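Long-range contacts in TonB-dependent siderophore receptor (Pseudomonas aeruginosa 39016, PDB 5NEC), which probably takes up iron-siderophore complexes, and siderophore-drug conjugates, across the outer membrane with energy supplied through TonB: residues D258-V263 against V673-Y678; V263-F268 against V702-Y707. One frame throughout, in Å; residues are numbered along the deposited sequence.

Interaction 1 (D258-V263 against V673-Y678)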
loop_
_atom_site.group_PDB
_atom_site.type_symbol
_atom_site.label_atom_id
_atom_site.label_comp_id
_atom_site.label_asym_id
_atom_site.label_seq_id
_atom_site.Cartn_x
_atom_site.Cartn_y
_atom_site.Cartn_z
ATOM N N ASP A 258 -7.055 -25.924 -5.072
ATOM C CA ASP A 258 -6.806 -26.089 -3.630
ATOM C C ASP A 258 -6.809 -24.779 -2.823
ATOM O O ASP A 258 -6.502 -23.719 -3.338
ATOM C CB ASP A 258 -5.498 -26.843 -3.384
ATOM C CG ASP A 258 -5.669 -28.366 -3.441
ATOM O OD1 ASP A 258 -6.634 -28.910 -2.829
ATOM O OD2 ASP A 258 -4.801 -29.026 -4.053
ATOM N N LYS A 259 -7.172 -24.899 -1.554
ATOM C CA LYS A 259 -7.195 -23.808 -0.601
ATOM C C LYS A 259 -6.387 -24.184 0.681
ATOM O O LYS A 259 -5.966 -25.326 0.824
ATOM C CB LYS A 259 -8.647 -23.457 -0.281
ATOM C CG LYS A 259 -9.426 -24.564 0.410
ATOM C CD LYS A 259 -10.770 -24.036 0.886
ATOM C CE LYS A 259 -11.439 -24.961 1.884
ATOM N NZ LYS A 259 -12.127 -24.125 2.923
ATOM N N PRO A 260 -6.155 -23.217 1.597
ATOM C CA PRO A 260 -5.305 -23.547 2.741
ATOM C C PRO A 260 -5.826 -24.704 3.560
ATOM O O PRO A 260 -7.015 -24.845 3.706
ATOM C CB PRO A 260 -5.310 -22.257 3.573
ATOM C CG PRO A 260 -5.519 -21.190 2.572
ATOM C CD PRO A 260 -6.472 -21.781 1.569
ATOM N N VAL A 261 -4.927 -25.526 4.076
ATOM C CA VAL A 261 -5.319 -26.592 5.018
ATOM C C VAL A 261 -6.053 -26.012 6.234
ATOM O O VAL A 261 -5.854 -24.863 6.579
ATOM C CB VAL A 261 -4.140 -27.472 5.470
ATOM C CG1 VAL A 261 -3.521 -28.184 4.274
ATOM C CG2 VAL A 261 -3.088 -26.663 6.220
ATOM N N ASN A 262 -6.920 -26.810 6.841
ATOM C CA ASN A 262 -7.617 -26.441 8.058
ATOM C C ASN A 262 -6.899 -27.059 9.261
ATOM O O ASN A 262 -6.985 -28.248 9.500
ATOM C CB ASN A 262 -9.078 -26.860 7.988
ATOM C CG ASN A 262 -9.905 -26.301 9.132
ATOM O OD1 ASN A 262 -9.792 -25.125 9.490
ATOM N ND2 ASN A 262 -10.747 -27.149 9.721
ATOM N N VAL A 263 -6.171 -26.224 9.989
ATOM C CA VAL A 263 -5.416 -26.608 11.173
ATOM C C VAL A 263 -5.749 -25.615 12.281
ATOM O O VAL A 263 -6.509 -24.674 12.073
ATOM C CB VAL A 263 -3.892 -26.617 10.892
ATOM C CG1 VAL A 263 -3.529 -27.703 9.873
ATOM C CG2 VAL A 263 -3.379 -25.255 10.426
ATOM N N VAL A 673 -4.798 -22.579 -7.137
ATOM C CA VAL A 673 -4.830 -22.311 -5.689
ATOM C C VAL A 673 -5.561 -21.002 -5.416
ATOM O O VAL A 673 -5.589 -20.100 -6.264
ATOM C CB VAL A 673 -3.419 -22.274 -5.049
ATOM C CG1 VAL A 673 -2.736 -23.624 -5.196
ATOM C CG2 VAL A 673 -2.543 -21.165 -5.640
ATOM N N TYR A 674 -6.172 -20.913 -4.241
ATOM C CA TYR A 674 -7.029 -19.780 -3.914
ATOM C C TYR A 674 -7.243 -19.685 -2.418
ATOM O O TYR A 674 -6.969 -20.642 -1.696
ATOM C CB TYR A 674 -8.390 -19.892 -4.642
ATOM C CG TYR A 674 -9.402 -20.813 -3.993
ATOM C CD1 TYR A 674 -9.391 -22.176 -4.251
ATOM C CD2 TYR A 674 -10.384 -20.312 -3.136
ATOM C CE1 TYR A 674 -10.331 -23.036 -3.677
ATOM C CE2 TYR A 674 -11.317 -21.137 -2.547
ATOM C CZ TYR A 674 -11.297 -22.497 -2.824
ATOM O OH TYR A 674 -12.228 -23.307 -2.223
ATOM N N VAL A 675 -7.708 -18.517 -1.975
ATOM C CA VAL A 675 -8.187 -18.322 -0.612
ATOM C C VAL A 675 -9.654 -17.953 -0.669
ATOM O O VAL A 675 -10.056 -17.176 -1.539
ATOM C CB VAL A 675 -7.397 -17.263 0.194
ATOM C CG1 VAL A 675 -5.953 -17.712 0.358
ATOM C CG2 VAL A 675 -7.511 -15.861 -0.394
ATOM N N PRO A 676 -10.455 -18.522 0.240
ATOM C CA PRO A 676 -11.890 -18.310 0.155
ATOM C C PRO A 676 -12.317 -16.873 0.509
ATOM O O PRO A 676 -11.568 -16.131 1.128
ATOM C CB PRO A 676 -12.445 -19.298 1.183
ATOM C CG PRO A 676 -11.384 -19.376 2.219
ATOM C CD PRO A 676 -10.077 -19.263 1.467
ATOM N N ASP A 677 -13.534 -16.525 0.098
ATOM C CA ASP A 677 -14.171 -15.271 0.450
ATOM C C ASP A 677 -14.454 -15.190 1.948
ATOM O O ASP A 677 -14.474 -16.226 2.627
ATOM C CB ASP A 677 -15.463 -15.056 -0.371
ATOM C CG ASP A 677 -16.614 -16.002 0.013
ATOM O OD1 ASP A 677 -16.371 -17.131 0.460
ATOM O OD2 ASP A 677 -17.788 -15.611 -0.163
ATOM N N TYR A 678 -14.660 -13.969 2.459
ATOM C CA TYR A 678 -14.956 -13.756 3.879
ATOM C C TYR A 678 -15.628 -12.408 4.122
ATOM O O TYR A 678 -15.502 -11.471 3.317
ATOM C CB TYR A 678 -13.681 -13.826 4.726
ATOM C CG TYR A 678 -12.715 -12.695 4.417
ATOM C CD1 TYR A 678 -11.825 -12.791 3.353
ATOM C CD2 TYR A 678 -12.726 -11.503 5.160
ATOM C CE1 TYR A 678 -10.953 -11.757 3.053
ATOM C CE2 TYR A 678 -11.868 -10.469 4.861
ATOM C CZ TYR A 678 -10.986 -10.601 3.804
ATOM O OH TYR A 678 -10.121 -9.581 3.506
#

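Interaction 2 (V263-F268 against V702-Y707)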
loop_
_atom_site.group_PDB
_atom_site.type_symbol
_atom_site.label_atom_id
_atom_site.label_comp_id
_atom_site.label_asym_id
_atom_site.label_seq_id
_atom_site.Cartn_x
_atom_site.Cartn_y
_atom_site.Cartn_z
ATOM N N VAL A 263 -6.171 -26.224 9.989
ATOM C CA VAL A 263 -5.416 -26.608 11.173
ATOM C C VAL A 263 -5.749 -25.615 12.281
ATOM O O VAL A 263 -6.509 -24.674 12.073
ATOM C CB VAL A 263 -3.892 -26.617 10.892
ATOM C CG1 VAL A 263 -3.529 -27.703 9.873
ATOM C CG2 VAL A 263 -3.379 -25.255 10.426
ATOM N N ASP A 264 -5.207 -25.810 13.474
ATOM C CA ASP A 264 -5.492 -24.882 14.565
ATOM C C ASP A 264 -5.094 -23.454 14.168
ATOM O O ASP A 264 -4.138 -23.238 13.411
ATOM C CB ASP A 264 -4.780 -25.315 15.843
ATOM C CG ASP A 264 -5.433 -26.538 16.497
ATOM O OD1 ASP A 264 -6.473 -27.054 15.993
ATOM O OD2 ASP A 264 -4.909 -26.987 17.538
ATOM N N ARG A 265 -5.857 -22.492 14.662
ATOM C CA ARG A 265 -5.714 -21.096 14.267
ATOM C C ARG A 265 -4.275 -20.560 14.396
ATOM O O ARG A 265 -3.781 -19.910 13.482
ATOM C CB ARG A 265 -6.670 -20.236 15.086
ATOM C CG ARG A 265 -6.785 -18.787 14.611
ATOM C CD ARG A 265 -7.379 -17.889 15.701
ATOM N NE ARG A 265 -8.786 -18.185 15.888
ATOM C CZ ARG A 265 -9.777 -17.749 15.099
ATOM N NH1 ARG A 265 -9.554 -16.952 14.031
ATOM N NH2 ARG A 265 -11.020 -18.121 15.386
ATOM N N GLY A 266 -3.616 -20.880 15.511
ATOM C CA GLY A 266 -2.301 -20.342 15.873
ATOM C C GLY A 266 -1.089 -20.989 15.224
ATOM O O GLY A 266 0.021 -20.467 15.363
ATOM N N ASN A 267 -1.270 -22.102 14.510
ATOM C CA ASN A 267 -0.135 -22.853 13.972
ATOM C C ASN A 267 0.859 -21.961 13.206
ATOM O O ASN A 267 0.500 -21.283 12.233
ATOM C CB ASN A 267 -0.601 -23.957 13.025
ATOM C CG ASN A 267 -1.118 -25.195 13.743
ATOM O OD1 ASN A 267 -1.407 -25.171 14.927
ATOM N ND2 ASN A 267 -1.225 -26.295 13.006
ATOM N N PHE A 268 2.107 -22.012 13.651
ATOM C CA PHE A 268 3.238 -21.346 13.043
ATOM C C PHE A 268 4.297 -22.416 12.707
ATOM O O PHE A 268 4.762 -23.154 13.581
ATOM C CB PHE A 268 3.742 -20.279 14.045
ATOM C CG PHE A 268 5.033 -19.616 13.660
ATOM C CD1 PHE A 268 5.187 -19.031 12.409
ATOM C CD2 PHE A 268 6.091 -19.565 14.553
ATOM C CE1 PHE A 268 6.377 -18.428 12.045
ATOM C CE2 PHE A 268 7.283 -18.958 14.198
ATOM C CZ PHE A 268 7.422 -18.384 12.946
ATOM N N VAL A 702 -14.517 -8.572 14.777
ATOM C CA VAL A 702 -15.399 -8.724 15.932
ATOM C C VAL A 702 -15.778 -10.183 16.154
ATOM O O VAL A 702 -15.799 -10.636 17.289
ATOM C CB VAL A 702 -16.669 -7.849 15.817
ATOM C CG1 VAL A 702 -17.669 -8.162 16.933
ATOM C CG2 VAL A 702 -16.309 -6.371 15.862
ATOM N N PHE A 703 -16.036 -10.914 15.077
ATOM C CA PHE A 703 -16.432 -12.321 15.165
ATOM C C PHE A 703 -15.257 -13.328 15.085
ATOM O O PHE A 703 -15.477 -14.529 14.999
ATOM C CB PHE A 703 -17.541 -12.589 14.127
ATOM C CG PHE A 703 -18.781 -11.751 14.359
ATOM C CD1 PHE A 703 -19.662 -12.065 15.395
ATOM C CD2 PHE A 703 -19.042 -10.618 13.591
ATOM C CE1 PHE A 703 -20.793 -11.287 15.634
ATOM C CE2 PHE A 703 -20.164 -9.832 13.829
ATOM C CZ PHE A 703 -21.040 -10.167 14.857
ATOM N N ASP A 704 -14.017 -12.846 15.159
ATOM C CA ASP A 704 -12.830 -13.710 15.152
ATOM C C ASP A 704 -12.803 -14.637 13.931
ATOM O O ASP A 704 -12.455 -15.804 14.029
ATOM C CB ASP A 704 -12.769 -14.504 16.470
ATOM C CG ASP A 704 -11.347 -14.909 16.884
ATOM O OD1 ASP A 704 -10.343 -14.328 16.403
ATOM O OD2 ASP A 704 -11.245 -15.826 17.736
ATOM N N LYS A 705 -13.179 -14.102 12.776
ATOM C CA LYS A 705 -13.157 -14.860 11.537
ATOM C C LYS A 705 -11.720 -15.213 11.186
ATOM O O LYS A 705 -10.837 -14.352 11.231
ATOM C CB LYS A 705 -13.788 -14.033 10.418
ATOM C CG LYS A 705 -13.743 -14.649 9.029
ATOM C CD LYS A 705 -14.566 -15.922 8.926
ATOM C CE LYS A 705 -14.548 -16.430 7.496
ATOM N NZ LYS A 705 -15.701 -17.326 7.203
ATOM N N LYS A 706 -11.489 -16.484 10.856
ATOM C CA LYS A 706 -10.211 -16.901 10.309
ATOM C C LYS A 706 -10.284 -16.731 8.792
ATOM O O LYS A 706 -11.211 -17.216 8.146
ATOM C CB LYS A 706 -9.859 -18.332 10.694
ATOM C CG LYS A 706 -8.386 -18.659 10.452
ATOM C CD LYS A 706 -7.970 -20.051 10.915
ATOM C CE LYS A 706 -8.505 -21.124 9.987
ATOM N NZ LYS A 706 -8.437 -22.440 10.658
ATOM N N TYR A 707 -9.333 -15.988 8.236
ATOM C CA TYR A 707 -9.310 -15.731 6.809
ATOM C C TYR A 707 -7.903 -15.402 6.342
ATOM O O TYR A 707 -6.996 -15.175 7.146
ATOM C CB TYR A 707 -10.309 -14.620 6.415
ATOM C CG TYR A 707 -9.918 -13.214 6.844
ATOM C CD1 TYR A 707 -9.180 -12.378 5.991
ATOM C CD2 TYR A 707 -10.286 -12.717 8.096
ATOM C CE1 TYR A 707 -8.818 -11.097 6.379
ATOM C CE2 TYR A 707 -9.940 -11.432 8.487
ATOM C CZ TYR A 707 -9.207 -10.624 7.631
ATOM O OH TYR A 707 -8.863 -9.355 8.022
#

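Interaction 1 (D258-V263 against V673-Y678)
Asp-258 and Val-673 form a single backbone bridge where the long loop between strands 244-245 and 276-291 meets the start of strand 674-688. Across the two segments it is made by a hydrogen bond from Tyr-674 N to Asp-258 O at 3.0 Å; the donor lies almost in line with the carbonyl (C=O...N 169°), although the bond is bent at the hydrogen (138°). A second backbone bond joins Asp-258 to Thr-672. The same oxygen, Asp-258 O, also receives a CA-H contact from Val-673 CA at 3.2 Å. In return, Lys-259 CA comes 3.4 Å from Tyr-674 O. The Asp-258 carboxylate turns from the bridge to Ser-249 OG and Arg-252 NE, both in its own loop. Strands of a TonB-dependent beta-barrel are joined on the outer side by long loops, and here one such loop, from early in the barrel, is laid against a strand near its end. Lys-259 and Tyr-674 lie alongside with their ends in the same direction. Lys-259 CB sits over one face of the Tyr-674 ring, 4.0 Å from its centroid and off toward the rim, a CH-pi contact. With CG in the cramped position between backbone N and carbonyl carbon (chi1 64°), the lysine chain then runs on beside the ring, and Lys-259 CD meets Tyr-674 OH at 3.5 Å. Tyr-674 has a cation-pi partner in Lys-664 on strand 653-666. Next along the loop, Pro-260 packs its CG against Val-675 CG1 at 4.1 Å, the two side chains meeting at a slant; Phe-708 touches both.

Interaction 2 (V263-F268 against V702-Y707)
Arg-265 reaches from the loop that precedes strand 276-291 to grip Asp-704 in the loop after strand 693-700, a polar surface contact in which side chains of each segment reach backbone carbonyls of the other. The closer part is the guanidinium. CG anti to the backbone N (chi1 -170°) sends the Arg-265 chain out toward the other loop, and the bend at chi3 turns NE off that line. NH1 and NH2 of Arg-265 converge on the Asp-704 backbone O, NH2 at 3.0 Å, each in a weak, bent hydrogen bond. The Asp-704 carboxylate stacks on the same group, the two planes only 13° apart, with OD2 3.2 Å above the guanidinium plane and displaced from its centre. The resulting salt bridge, Arg-265 NH2 to Asp-704 OD2 at 3.3 Å, therefore rests on charge, since no N-H points at the oxygen. Asp-704 OD1 accepts from Arg-723 N, which ties the carboxylate to its own side of the contact.

The other half is looser. The aliphatic chains of Lys-706 and Arg-265 pass one another head to tail, Lys-706 CD to Arg-265 CG at 4.1 Å, and Lys-706 CB lies 3.6 Å from Arg-265 NH1. The lysine ends in a weak hydrogen bond from NZ to Val-263 O at 3.3 Å, beside a second bond to Asn-262 OD1. Even the nearest backbones, at Arg-265 and Lys-706, stay 7.3 Å apart between CA atoms. Arg-265 sits within the type I beta turn Asp-264 to Asn-267, whose Gly-266 is hydrogen-bonded through the backbone to Asp-204, between strands 187-200 and 206-219, while Arg-265 O accepts from Gln-719 on strand 716-719.

How the interactions relate
After the plug and the first barrel strands, the chain lays down one continuous run, 258-268, in the loop between strands 244-245 and 276-291, with Val-263 ending the first segment and starting the second. Most of the barrel follows before 673-678 closes interaction 1, and 702-707 closes interaction 2 after the turn between strands 674-688 and 693-700. Their segments alternate, so the two closures cross instead of nesting. Their centres are about 12 Å apart, and the late partners also meet each other, with the rings of Tyr-678 and Tyr-707 stacked. Together the contacts tie one early loop to the start of strand 674-688 and to the loop that follows strand 693-700.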